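Long-range contacts in D-alanyl-D-alanine carboxypeptidase (Penicillin binding protein) family protein (Francisella tularensis subsp. tularensis, PDB 6OSU), which probably removes the C-terminal D-alanine from sugar-peptide precursors of the cell wall, as a serine-type D-Ala-D-Ala carboxypeptidase of the penicillin-binding protein family: residues Arg114-Val123 with Glu192-Leu202; Val212-Pro222 with Asp246-Lys254. All blocks are in the same frame, centred on the assembly; numbering follows the deposited sequence.

Interaction 1 of 2, residues Arg114-Val123 with Glu192-Leu202; sequences RNLVTGMDVV and EAYKVYDDKGL
V122 and V196 meet in the tight part of this contact, where helix 113-123 of the peptidase S11 fold lies against the segment that runs from the end of helix 191-194 into strand 201-205. A chi1 of -180° splits the V122 methyls between different partners. CG2, beside the backbone N, sits 3.6 Å from V196 O and equally close to D199 CB, while V122 CG1 packs on G201 CA at 3.8 Å. One turn earlier, V196 CG1 lies 3.9 Å from T118 CA, and the methyl CG2 of T118 approaches D199 OD2. The V123 side chain crosses that of L202 at about a right angle, V123 CG2 lying 3.9 Å from L202 CB. V123 is followed in the chain by S124, a predicted active-site residue, and the two side chains are about 6 Å apart.

The outer side is looser. R114 reaches E192 by a chain bent at chi3, and its NH2 stands 3.6 Å from E192 OE2, a long salt bridge in which the carboxylate oxygen meets the guanidinium at its edge. Both residues are exposed, and R114 also makes a cation-pi contact with W85.

Buried polarity is concentrated at D121, whose carboxylate stacks on the Y197 ring with the planes 24° apart and D121 CG 3.4 Å from Y197 CE1. One water donates to both D121 OD2 and A193 O. The other donates to D121 OD1 and is hydrogen-bonded to Y197 OH at 2.6 Å, and it is this water that lies in the plane of the tyrosine ring, at its edge.

Interaction 2 of 2, residues Val212-Pro222 with Asp246-Lys254; sequences VSIADRKQCLP and DKCNKLFPK
The ring of F252 carries P222 on one face: proline CG stands 3.3 Å from the ring centroid and only 5° off the normal, a well-centred CH-pi contact within a pair of helices tied by a disulfide. At the edge, near the ring plane, D216 O lies 4.0 Å from F252 CE2, and C248 O is in plane at the edge near F252 CD2. V212 CG1 comes in obliquely, 3.5 Å from F252 CZ, and R217 CA reaches that same ring carbon at 3.9 Å. F252 also touches V203 and F258, on two strands of the three-stranded antiparallel sheet, linking the helix pair to it.

Segments 214-220 and 246-251 approach to 10.3 Å between axes, their N-to-C directions 126° apart. C220 SG and C248 SG are bonded at 2.0 Å, with chi3 at -88°, close to the perpendicular torsion expected of a relaxed disulfide. Both cysteines are buried; with each sulfur anti to its own carbonyl carbon, beside the backbone N, the pair closes between the two helices. The covalent bond links C220, the last residue of helix 214-220, to the C-terminal half of helix 242-251. F252, the first residue to leave the helix after L251, packs near the disulfide, its CD2 4.5 Å from C220 CB.

Nearer the surface, L251 CD1 packs against the carboxylate carbon of D216. From an extended chain, K247 NZ makes a long salt bridge with D216 OD2 and also donates to Q219 OE1 at 3.0 Å, tilted slightly out of the amide carbonyl plane.

In the fold
The two contacts follow one another along the chain, interaction 1 closing before interaction 2 opens, and their centres are about 19 Å apart. They touch where I214 CD1 packs 3.6 Å from G201 N. The sheet also joins them: L202 ends interaction 1 in strand 201-205, and V203 of that strand pairs through its backbone with V212 of interaction 2. Their relation to the catalytic centre differs. In interaction 1 the side chain of Y197 is about 4 Å from that of K278, the predicted substrate-binding lysine, and V123 directly precedes S124. Interaction 2 lies away from the annotated sites, its centre about 34 Å from that of the chain.

Interaction 1 of 2, residues Arg114-Val123 with Glu192-Leu202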
loop_
_atom_site.group_PDB
_atom_site.type_symbol
_atom_site.label_atom_id
_atom_site.label_comp_id
_atom_site.label_asym_id
_atom_site.label_seq_id
_atom_site.Cartn_x
_atom_site.Cartn_y
_atom_site.Cartn_z
ATOM N N ARG A 114 7.883 -8.893 18.241
ATOM C CA ARG A 114 8.690 -8.749 17.036
ATOM C C ARG A 114 8.814 -10.075 16.294
ATOM O O ARG A 114 8.656 -10.124 15.068
ATOM C CB ARG A 114 10.070 -8.187 17.390
ATOM C CG ARG A 114 10.739 -7.452 16.232
ATOM C CD ARG A 114 12.044 -6.762 16.629
ATOM N NE ARG A 114 11.870 -5.355 17.006
ATOM C CZ ARG A 114 11.630 -4.365 16.146
ATOM N NH1 ARG A 114 11.512 -4.615 14.846
ATOM N NH2 ARG A 114 11.497 -3.118 16.586
ATOM N N ASN A 115 9.059 -11.168 17.024
ATOM C CA ASN A 115 9.154 -12.475 16.378
ATOM C C ASN A 115 7.805 -12.927 15.825
ATOM O O ASN A 115 7.730 -13.434 14.699
ATOM C CB ASN A 115 9.706 -13.511 17.353
ATOM C CG ASN A 115 11.191 -13.339 17.602
ATOM O OD1 ASN A 115 11.924 -12.854 16.742
ATOM N ND2 ASN A 115 11.645 -13.749 18.783
ATOM N N LEU A 116 6.729 -12.758 16.603
ATOM C CA LEU A 116 5.408 -13.189 16.149
ATOM C C LEU A 116 4.946 -12.386 14.939
ATOM O O LEU A 116 4.362 -12.946 14.004
ATOM C CB LEU A 116 4.388 -13.068 17.282
ATOM C CG LEU A 116 4.483 -14.076 18.426
ATOM C CD1 LEU A 116 3.426 -13.781 19.476
ATOM C CD2 LEU A 116 4.334 -15.494 17.900
ATOM N N VAL A 117 5.190 -11.074 14.941
ATOM C CA VAL A 117 4.797 -10.253 13.801
ATOM C C VAL A 117 5.612 -10.629 12.571
ATOM O O VAL A 117 5.088 -10.668 11.450
ATOM C CB VAL A 117 4.936 -8.758 14.143
ATOM C CG1 VAL A 117 4.734 -7.901 12.905
ATOM C CG2 VAL A 117 3.936 -8.374 15.215
ATOM N N THR A 118 6.902 -10.916 12.758
ATOM C CA THR A 118 7.724 -11.373 11.642
ATOM C C THR A 118 7.192 -12.686 11.080
ATOM O O THR A 118 7.099 -12.858 9.857
ATOM C CB THR A 118 9.182 -11.524 12.084
ATOM O OG1 THR A 118 9.612 -10.321 12.733
ATOM C CG2 THR A 118 10.079 -11.778 10.882
ATOM N N GLY A 119 6.828 -13.623 11.957
ATOM C CA GLY A 119 6.238 -14.864 11.488
ATOM C C GLY A 119 4.950 -14.633 10.723
ATOM O O GLY A 119 4.714 -15.251 9.682
ATOM N N MET A 120 4.111 -13.722 11.215
ATOM C CA MET A 120 2.831 -13.453 10.566
ATOM C C MET A 120 3.026 -12.809 9.196
ATOM O O MET A 120 2.409 -13.230 8.211
ATOM C CB MET A 120 1.975 -12.565 11.468
ATOM C CG MET A 120 0.653 -12.118 10.869
ATOM S SD MET A 120 -0.293 -11.170 12.080
ATOM C CE MET A 120 0.923 -9.960 12.595
ATOM N N ASP A 121 3.895 -11.798 9.111
ATOM C CA ASP A 121 4.042 -11.028 7.880
ATOM C C ASP A 121 4.894 -11.747 6.838
ATOM O O ASP A 121 4.562 -11.737 5.648
ATOM C CB ASP A 121 4.651 -9.662 8.188
ATOM C CG ASP A 121 3.765 -8.811 9.073
ATOM O OD1 ASP A 121 2.550 -9.104 9.181
ATOM O OD2 ASP A 121 4.283 -7.831 9.649
ATOM N N VAL A 122 5.994 -12.361 7.262
ATOM C CA VAL A 122 6.980 -12.907 6.333
ATOM C C VAL A 122 6.670 -14.353 5.981
ATOM O O VAL A 122 6.795 -14.762 4.826
ATOM C CB VAL A 122 8.389 -12.772 6.941
ATOM C CG1 VAL A 122 9.440 -13.326 5.995
ATOM C CG2 VAL A 122 8.665 -11.318 7.296
ATOM N N VAL A 123 6.266 -15.136 6.978
ATOM C CA VAL A 123 6.041 -16.567 6.817
ATOM C C VAL A 123 4.555 -16.902 6.715
ATOM O O VAL A 123 4.204 -18.024 6.317
ATOM C CB VAL A 123 6.745 -17.325 7.971
ATOM C CG1 VAL A 123 6.122 -18.691 8.271
ATOM C CG2 VAL A 123 8.223 -17.480 7.650
ATOM N N GLU A 192 7.358 1.980 10.800
ATOM C CA GLU A 192 8.327 1.031 11.341
ATOM C C GLU A 192 7.831 -0.402 11.203
ATOM O O GLU A 192 8.561 -1.280 10.725
ATOM C CB GLU A 192 8.630 1.351 12.803
ATOM C CG GLU A 192 9.259 0.179 13.545
ATOM C CD GLU A 192 10.538 0.547 14.271
ATOM O OE1 GLU A 192 10.621 1.675 14.804
ATOM O OE2 GLU A 192 11.462 -0.296 14.309
ATOM N N ALA A 193 6.592 -0.663 11.626
ATOM C CA ALA A 193 6.035 -2.004 11.484
ATOM C C ALA A 193 5.970 -2.430 10.027
ATOM O O ALA A 193 6.124 -3.617 9.720
ATOM C CB ALA A 193 4.644 -2.071 12.112
ATOM N N TYR A 194 5.749 -1.483 9.115
ATOM C CA TYR A 194 5.675 -1.838 7.705
ATOM C C TYR A 194 7.013 -2.308 7.150
ATOM O O TYR A 194 7.031 -3.052 6.164
ATOM C CB TYR A 194 5.163 -0.655 6.884
ATOM C CG TYR A 194 5.186 -0.943 5.406
ATOM C CD1 TYR A 194 4.363 -1.923 4.865
ATOM C CD2 TYR A 194 6.047 -0.262 4.556
ATOM C CE1 TYR A 194 4.389 -2.213 3.508
ATOM C CE2 TYR A 194 6.076 -0.539 3.197
ATOM C CZ TYR A 194 5.246 -1.514 2.681
ATOM O OH TYR A 194 5.268 -1.792 1.332
ATOM N N LYS A 195 8.130 -1.899 7.760
ATOM C CA LYS A 195 9.436 -2.356 7.297
ATOM C C LYS A 195 9.592 -3.869 7.393
ATOM O O LYS A 195 10.430 -4.438 6.686
ATOM C CB LYS A 195 10.555 -1.679 8.091
ATOM C CG LYS A 195 10.652 -0.174 7.888
ATOM C CD LYS A 195 11.802 0.414 8.698
ATOM C CE LYS A 195 11.741 1.934 8.730
ATOM N NZ LYS A 195 11.978 2.461 10.105
ATOM N N VAL A 196 8.803 -4.533 8.242
ATOM C CA VAL A 196 8.929 -5.979 8.408
ATOM C C VAL A 196 8.574 -6.710 7.120
ATOM O O VAL A 196 9.109 -7.791 6.841
ATOM C CB VAL A 196 8.054 -6.459 9.584
ATOM C CG1 VAL A 196 8.222 -7.957 9.809
ATOM C CG2 VAL A 196 8.390 -5.694 10.848
ATOM N N TYR A 197 7.685 -6.135 6.307
ATOM C CA TYR A 197 7.250 -6.813 5.093
ATOM C C TYR A 197 8.362 -6.937 4.059
ATOM O O TYR A 197 8.230 -7.729 3.121
ATOM C CB TYR A 197 6.048 -6.091 4.492
ATOM C CG TYR A 197 4.777 -6.296 5.284
ATOM C CD1 TYR A 197 4.110 -7.514 5.253
ATOM C CD2 TYR A 197 4.250 -5.280 6.071
ATOM C CE1 TYR A 197 2.948 -7.714 5.967
ATOM C CE2 TYR A 197 3.085 -5.472 6.800
ATOM C CZ TYR A 197 2.441 -6.694 6.743
ATOM O OH TYR A 197 1.285 -6.900 7.457
ATOM N N ASP A 198 9.454 -6.194 4.214
ATOM C CA ASP A 198 10.585 -6.292 3.302
ATOM C C ASP A 198 11.576 -7.381 3.703
ATOM O O ASP A 198 12.558 -7.594 2.985
ATOM C CB ASP A 198 11.300 -4.936 3.207
ATOM C CG ASP A 198 12.222 -4.840 2.001
ATOM O OD1 ASP A 198 11.790 -5.198 0.883
ATOM O OD2 ASP A 198 13.380 -4.400 2.165
ATOM N N ASP A 199 11.339 -8.079 4.817
ATOM C CA ASP A 199 12.228 -9.162 5.230
ATOM C C ASP A 199 12.238 -10.275 4.190
ATOM O O ASP A 199 11.183 -10.756 3.767
ATOM C CB ASP A 199 11.796 -9.724 6.587
ATOM C CG ASP A 199 12.095 -8.782 7.740
ATOM O OD1 ASP A 199 12.554 -7.647 7.486
ATOM O OD2 ASP A 199 11.872 -9.182 8.903
ATOM N N LYS A 200 13.440 -10.691 3.785
ATOM C CA LYS A 200 13.561 -11.726 2.762
ATOM C C LYS A 200 13.151 -13.095 3.291
ATOM O O LYS A 200 12.686 -13.941 2.520
ATOM C CB LYS A 200 14.993 -11.773 2.230
ATOM C CG LYS A 200 15.520 -10.439 1.714
ATOM C CD LYS A 200 14.919 -10.076 0.364
ATOM C CE LYS A 200 14.175 -8.749 0.432
ATOM N NZ LYS A 200 15.011 -7.669 1.029
ATOM N N GLY A 201 13.312 -13.331 4.586
ATOM C CA GLY A 201 12.961 -14.619 5.148
ATOM C C GLY A 201 13.057 -14.602 6.658
ATOM O O GLY A 201 13.241 -13.552 7.278
ATOM N N LEU A 202 12.934 -15.792 7.245
ATOM C CA LEU A 202 12.949 -15.958 8.693
ATOM C C LEU A 202 13.847 -17.130 9.061
ATOM O O LEU A 202 13.584 -18.269 8.661
ATOM C CB LEU A 202 11.533 -16.176 9.238
ATOM C CG LEU A 202 11.430 -16.558 10.718
ATOM C CD1 LEU A 202 12.010 -15.467 11.608
ATOM C CD2 LEU A 202 9.992 -16.860 11.101
HETATM O O HOH W 1 0.469 -9.338 7.698
HETATM O O HOH W 2 4.199 -5.426 10.468
#

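Interaction 2 of 2, residues Val212-Pro222 with Asp246-Lys254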
loop_
_atom_site.group_PDB
_atom_site.type_symbol
_atom_site.label_atom_id
_atom_site.label_comp_id
_atom_site.label_asym_id
_atom_site.label_seq_id
_atom_site.Cartn_x
_atom_site.Cartn_y
_atom_site.Cartn_z
ATOM N N VAL A 212 17.122 -15.517 14.405
ATOM C CA VAL A 212 18.486 -15.052 14.187
ATOM C C VAL A 212 18.494 -14.186 12.938
ATOM O O VAL A 212 17.863 -14.529 11.933
ATOM C CB VAL A 212 19.487 -16.220 14.044
ATOM C CG1 VAL A 212 20.893 -15.691 13.782
ATOM C CG2 VAL A 212 19.473 -17.093 15.282
ATOM N N SER A 213 19.188 -13.053 13.013
ATOM C CA SER A 213 19.336 -12.173 11.862
ATOM C C SER A 213 19.863 -12.943 10.658
ATOM O O SER A 213 20.765 -13.776 10.781
ATOM C CB SER A 213 20.285 -11.022 12.206
ATOM O OG SER A 213 21.052 -10.632 11.078
ATOM N N ILE A 214 19.277 -12.668 9.491
ATOM C CA ILE A 214 19.763 -13.282 8.257
ATOM C C ILE A 214 21.208 -12.876 7.999
ATOM O O ILE A 214 22.014 -13.670 7.496
ATOM C CB ILE A 214 18.839 -12.913 7.080
ATOM C CG1 ILE A 214 17.503 -13.650 7.204
ATOM C CG2 ILE A 214 19.500 -13.222 5.745
ATOM C CD1 ILE A 214 16.596 -13.477 6.005
ATOM N N ALA A 215 21.563 -11.639 8.357
ATOM C CA ALA A 215 22.948 -11.201 8.233
ATOM C C ALA A 215 23.866 -12.018 9.132
ATOM O O ALA A 215 24.994 -12.344 8.746
ATOM C CB ALA A 215 23.062 -9.712 8.557
ATOM N N ASP A 216 23.400 -12.362 10.338
ATOM C CA ASP A 216 24.195 -13.222 11.210
ATOM C C ASP A 216 24.357 -14.617 10.625
ATOM O O ASP A 216 25.364 -15.283 10.889
ATOM C CB ASP A 216 23.573 -13.313 12.604
ATOM C CG ASP A 216 23.902 -12.114 13.471
ATOM O OD1 ASP A 216 22.965 -11.516 14.042
ATOM O OD2 ASP A 216 25.097 -11.761 13.571
ATOM N N ARG A 217 23.387 -15.076 9.832
ATOM C CA ARG A 217 23.524 -16.384 9.201
ATOM C C ARG A 217 24.570 -16.352 8.094
ATOM O O ARG A 217 25.386 -17.271 7.980
ATOM C CB ARG A 217 22.184 -16.856 8.644
ATOM C CG ARG A 217 22.220 -18.294 8.161
ATOM C CD ARG A 217 21.206 -18.565 7.066
ATOM N NE ARG A 217 21.279 -19.953 6.615
ATOM C CZ ARG A 217 20.558 -20.460 5.621
ATOM N NH1 ARG A 217 20.695 -21.736 5.284
ATOM N NH2 ARG A 217 19.702 -19.692 4.960
ATOM N N LYS A 218 24.561 -15.302 7.269
ATOM C CA LYS A 218 25.525 -15.205 6.180
ATOM C C LYS A 218 26.950 -15.012 6.681
ATOM O O LYS A 218 27.895 -15.318 5.946
ATOM C CB LYS A 218 25.136 -14.068 5.233
ATOM C CG LYS A 218 23.856 -14.328 4.444
ATOM C CD LYS A 218 23.404 -13.084 3.691
ATOM C CE LYS A 218 22.011 -13.251 3.086
ATOM N NZ LYS A 218 22.030 -13.909 1.748
ATOM N N GLN A 219 27.129 -14.515 7.907
ATOM C CA GLN A 219 28.467 -14.439 8.489
ATOM C C GLN A 219 28.983 -15.825 8.855
ATOM O O GLN A 219 30.121 -16.183 8.529
ATOM C CB GLN A 219 28.462 -13.543 9.726
ATOM C CG GLN A 219 28.144 -12.088 9.468
ATOM C CD GLN A 219 28.212 -11.262 10.736
ATOM O OE1 GLN A 219 28.899 -11.626 11.689
ATOM N NE2 GLN A 219 27.491 -10.147 10.759
ATOM N N CYS A 220 28.160 -16.616 9.547
ATOM C CA CYS A 220 28.601 -17.926 10.008
ATOM C C CYS A 220 28.397 -18.997 8.946
ATOM O O CYS A 220 29.235 -19.896 8.800
ATOM C CB CYS A 220 27.851 -18.309 11.285
ATOM S SG CYS A 220 28.004 -17.111 12.624
ATOM N N LEU A 221 27.296 -18.910 8.197
ATOM C CA LEU A 221 26.871 -19.932 7.246
ATOM C C LEU A 221 26.797 -21.284 7.945
ATOM O O LEU A 221 27.608 -22.173 7.660
ATOM C CB LEU A 221 27.820 -19.986 6.045
ATOM C CG LEU A 221 27.763 -18.802 5.076
ATOM C CD1 LEU A 221 29.019 -18.739 4.226
ATOM C CD2 LEU A 221 26.525 -18.894 4.196
ATOM N N PRO A 222 25.853 -21.479 8.862
ATOM C CA PRO A 222 25.796 -22.742 9.604
ATOM C C PRO A 222 25.401 -23.898 8.701
ATOM O O PRO A 222 24.852 -23.720 7.612
ATOM C CB PRO A 222 24.723 -22.487 10.671
ATOM C CG PRO A 222 24.522 -21.004 10.686
ATOM C CD PRO A 222 24.795 -20.552 9.290
ATOM N N ASP A 246 32.687 -17.654 18.518
ATOM C CA ASP A 246 31.838 -17.981 19.660
ATOM C C ASP A 246 30.444 -17.391 19.509
ATOM O O ASP A 246 29.476 -17.953 20.034
ATOM C CB ASP A 246 32.484 -17.504 20.962
ATOM C CG ASP A 246 31.633 -17.811 22.187
ATOM O OD1 ASP A 246 31.054 -18.916 22.251
ATOM O OD2 ASP A 246 31.553 -16.954 23.093
ATOM N N LYS A 247 30.315 -16.264 18.805
ATOM C CA LYS A 247 28.983 -15.734 18.537
ATOM C C LYS A 247 28.237 -16.612 17.541
ATOM O O LYS A 247 27.006 -16.699 17.591
ATOM C CB LYS A 247 29.070 -14.286 18.047
ATOM C CG LYS A 247 28.953 -14.088 16.547
ATOM C CD LYS A 247 28.525 -12.663 16.240
ATOM C CE LYS A 247 28.798 -12.291 14.796
ATOM N NZ LYS A 247 28.498 -10.854 14.536
ATOM N N CYS A 248 28.964 -17.286 16.644
ATOM C CA CYS A 248 28.346 -18.332 15.839
ATOM C C CYS A 248 27.901 -19.501 16.705
ATOM O O CYS A 248 26.891 -20.146 16.406
ATOM C CB CYS A 248 29.311 -18.817 14.758
ATOM S SG CYS A 248 29.769 -17.577 13.520
ATOM N N ASN A 249 28.633 -19.781 17.786
ATOM C CA ASN A 249 28.285 -20.908 18.642
ATOM C C ASN A 249 27.088 -20.598 19.530
ATOM O O ASN A 249 26.327 -21.508 19.879
ATOM C CB ASN A 249 29.489 -21.310 19.493
ATOM C CG ASN A 249 30.518 -22.102 18.712
ATOM O OD1 ASN A 249 31.652 -21.659 18.527
ATOM N ND2 ASN A 249 30.130 -23.287 18.252
ATOM N N LYS A 250 26.905 -19.330 19.907
ATOM C CA LYS A 250 25.768 -18.952 20.742
ATOM C C LYS A 250 24.490 -18.796 19.925
ATOM O O LYS A 250 23.413 -19.208 20.371
ATOM C CB LYS A 250 26.072 -17.652 21.491
ATOM C CG LYS A 250 24.961 -17.204 22.430
ATOM C CD LYS A 250 25.155 -15.762 22.881
ATOM C CE LYS A 250 26.393 -15.602 23.748
ATOM N NZ LYS A 250 26.164 -16.069 25.143
ATOM N N LEU A 251 24.588 -18.200 18.735
ATOM C CA LEU A 251 23.410 -18.001 17.896
ATOM C C LEU A 251 22.973 -19.288 17.212
ATOM O O LEU A 251 21.774 -19.489 16.986
ATOM C CB LEU A 251 23.687 -16.923 16.848
ATOM C CG LEU A 251 24.011 -15.527 17.381
ATOM C CD1 LEU A 251 24.438 -14.605 16.247
ATOM C CD2 LEU A 251 22.819 -14.951 18.129
ATOM N N PHE A 252 23.920 -20.160 16.874
ATOM C CA PHE A 252 23.631 -21.451 16.253
ATOM C C PHE A 252 24.313 -22.531 17.077
ATOM O O PHE A 252 25.400 -23.005 16.718
ATOM C CB PHE A 252 24.108 -21.493 14.800
ATOM C CG PHE A 252 23.499 -20.435 13.928
ATOM C CD1 PHE A 252 22.260 -20.631 13.339
ATOM C CD2 PHE A 252 24.171 -19.248 13.688
ATOM C CE1 PHE A 252 21.699 -19.659 12.527
ATOM C CE2 PHE A 252 23.616 -18.275 12.878
ATOM C CZ PHE A 252 22.379 -18.482 12.296
ATOM N N PRO A 253 23.707 -22.941 18.198
ATOM C CA PRO A 253 24.311 -24.002 19.021
ATOM C C PRO A 253 24.409 -25.320 18.269
ATOM O O PRO A 253 24.096 -25.375 17.078
ATOM C CB PRO A 253 23.359 -24.105 20.220
ATOM C CG PRO A 253 22.629 -22.793 20.247
ATOM C CD PRO A 253 22.486 -22.394 18.812
ATOM N N LYS A 254 24.840 -26.385 18.934
ATOM C CA LYS A 254 24.966 -27.691 18.299
ATOM C C LYS A 254 23.779 -28.559 18.697
ATOM O O LYS A 254 23.610 -28.888 19.876
ATOM C CB LYS A 254 26.290 -28.357 18.679
ATOM C CG LYS A 254 27.508 -27.653 18.090
ATOM C CD LYS A 254 28.788 -28.469 18.236
ATOM C CE LYS A 254 29.508 -28.165 19.541
ATOM N NZ LYS A 254 30.982 -28.327 19.395
#